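Local atomic coordinates of inactive dihydroorotase-like domain (Chaetomium thermophilum, PDB entry 5NNL), a protein that is an inactive dihydroorotase-like domain, probably with the alpha/beta-barrel fold of the amidohydrolase superfamily. Residues D241-L246 with D258-R263. Numbering follows the deposited sequence.
Sequences DALPLL and DYVKTR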
# COMPACT_ATOMS: atom_id res chain seq x y z
N ASP A 241 -4.12 12.48 0.80
CA ASP A 241 -4.14 12.76 2.24
C ASP A 241 -2.90 12.23 2.94
O ASP A 241 -2.44 12.82 3.93
CB ASP A 241 -5.37 12.12 2.89
CG ASP A 241 -6.60 12.98 2.77
OD1 ASP A 241 -6.50 14.10 2.24
OD2 ASP A 241 -7.68 12.51 3.21
N ALA A 242 -2.37 11.10 2.48
CA ALA A 242 -1.46 10.30 3.29
C ALA A 242 -0.21 11.09 3.65
O ALA A 242 0.13 11.23 4.84
CB ALA A 242 -1.11 9.01 2.57
N LEU A 243 0.50 11.60 2.66
CA LEU A 243 1.79 12.22 2.92
C LEU A 243 1.63 13.49 3.76
O LEU A 243 2.38 13.69 4.72
CB LEU A 243 2.52 12.50 1.61
CG LEU A 243 3.93 13.11 1.69
CD1 LEU A 243 4.86 12.21 2.46
CD2 LEU A 243 4.46 13.36 0.28
N PRO A 244 0.67 14.36 3.44
CA PRO A 244 0.48 15.55 4.30
C PRO A 244 0.21 15.20 5.75
O PRO A 244 0.73 15.87 6.65
CB PRO A 244 -0.70 16.27 3.65
CG PRO A 244 -0.68 15.84 2.24
CD PRO A 244 -0.16 14.44 2.23
N LEU A 245 -0.61 14.17 6.01
CA LEU A 245 -0.81 13.71 7.38
C LEU A 245 0.53 13.39 8.04
O LEU A 245 0.76 13.76 9.20
CB LEU A 245 -1.72 12.48 7.39
CG LEU A 245 -3.22 12.71 7.18
CD1 LEU A 245 -3.92 11.39 6.89
CD2 LEU A 245 -3.84 13.39 8.38
N LEU A 246 1.42 12.72 7.31
CA LEU A 246 2.74 12.40 7.85
C LEU A 246 3.58 13.66 8.02
O LEU A 246 4.24 13.83 9.05
CB LEU A 246 3.45 11.42 6.93
CG LEU A 246 2.80 10.04 6.79
CD1 LEU A 246 3.41 9.29 5.61
CD2 LEU A 246 2.94 9.25 8.07
N ASP A 258 13.46 11.87 7.41
CA ASP A 258 14.13 10.66 6.96
C ASP A 258 13.30 9.42 7.27
O ASP A 258 13.27 8.48 6.46
CB ASP A 258 15.51 10.54 7.61
CG ASP A 258 16.32 9.40 7.02
OD1 ASP A 258 16.72 9.49 5.84
OD2 ASP A 258 16.55 8.40 7.74
N TYR A 259 12.65 9.38 8.43
CA TYR A 259 11.75 8.27 8.72
C TYR A 259 10.68 8.15 7.64
O TYR A 259 10.46 7.07 7.08
CB TYR A 259 11.11 8.44 10.10
CG TYR A 259 10.27 7.24 10.49
CD1 TYR A 259 8.95 7.13 10.08
CD2 TYR A 259 10.81 6.21 11.24
CE1 TYR A 259 8.18 6.04 10.43
CE2 TYR A 259 10.05 5.11 11.59
CZ TYR A 259 8.73 5.03 11.18
OH TYR A 259 7.96 3.94 11.51
N VAL A 260 10.01 9.26 7.34
CA VAL A 260 8.99 9.26 6.30
C VAL A 260 9.58 8.79 4.97
O VAL A 260 8.99 7.97 4.26
CB VAL A 260 8.36 10.66 6.17
CG1 VAL A 260 7.38 10.71 5.02
CG2 VAL A 260 7.67 11.03 7.48
N LYS A 261 10.76 9.30 4.62
CA LYS A 261 11.38 8.91 3.35
C LYS A 261 11.67 7.42 3.32
O LYS A 261 11.34 6.73 2.34
CB LYS A 261 12.67 9.70 3.12
CG LYS A 261 13.28 9.45 1.74
CD LYS A 261 14.52 10.29 1.48
CE LYS A 261 15.77 9.63 2.04
NZ LYS A 261 16.20 8.45 1.24
N THR A 262 12.27 6.89 4.39
CA THR A 262 12.59 5.46 4.41
C THR A 262 11.33 4.61 4.34
O THR A 262 11.32 3.54 3.72
CB THR A 262 13.40 5.11 5.65
OG1 THR A 262 12.69 5.53 6.82
CG2 THR A 262 14.78 5.76 5.62
N ARG A 263 10.24 5.07 4.97
CA ARG A 263 9.01 4.29 5.00
C ARG A 263 8.21 4.40 3.70
O ARG A 263 7.32 3.57 3.47
CB ARG A 263 8.15 4.72 6.19
CG ARG A 263 8.39 3.90 7.44
CD ARG A 263 9.87 3.84 7.82
NE ARG A 263 10.12 2.90 8.90
CZ ARG A 263 11.30 2.72 9.47
NH1 ARG A 263 12.35 3.42 9.07
NH2 ARG A 263 11.43 1.84 10.46
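V260, on the helix 257-271, points at the helix 242-251 and meets two leucines one turn apart, L243 and L246. The apolar touches both run through one methyl of the valine. V260 CG1 lies 3.9 Å from L243 CD1, the two side chains crossing at a slant, and 4.3 Å from L246 CD1, a looser approach. L243 extends to the valine because its CG is trans to the backbone N (chi1 -178°), while L246 already leaves its backbone toward the facing helix. Here the backbones come closest, with 7.2 Å between L246 CA and V260 CA. L264, one turn beyond V260, touches both leucines too, V181 of the helix 181-185 packs on L246, and L9 of strand 3-11 on L243.

The polar groups of both segments are bonded away from the contact. D241 OD2 pairs with S299 and Y182. R263 NH1 lies 3.1 Å from T262 OG1 in a hydrogen bond in the guanidinium plane, and Y259 CE2 covers one face of this group, 3.4 Å above its centre. Y259 OH and R263 NE reach the carbonyls of L210 and I213 in the same chain.

No hydrogen bond joins the two segments, so the chemistry implies plain structural packing of two successive helices in a probable amidohydrolase-like barrel: a buried apolar contact of about 110 Å², made by methyl groups and continued by L264.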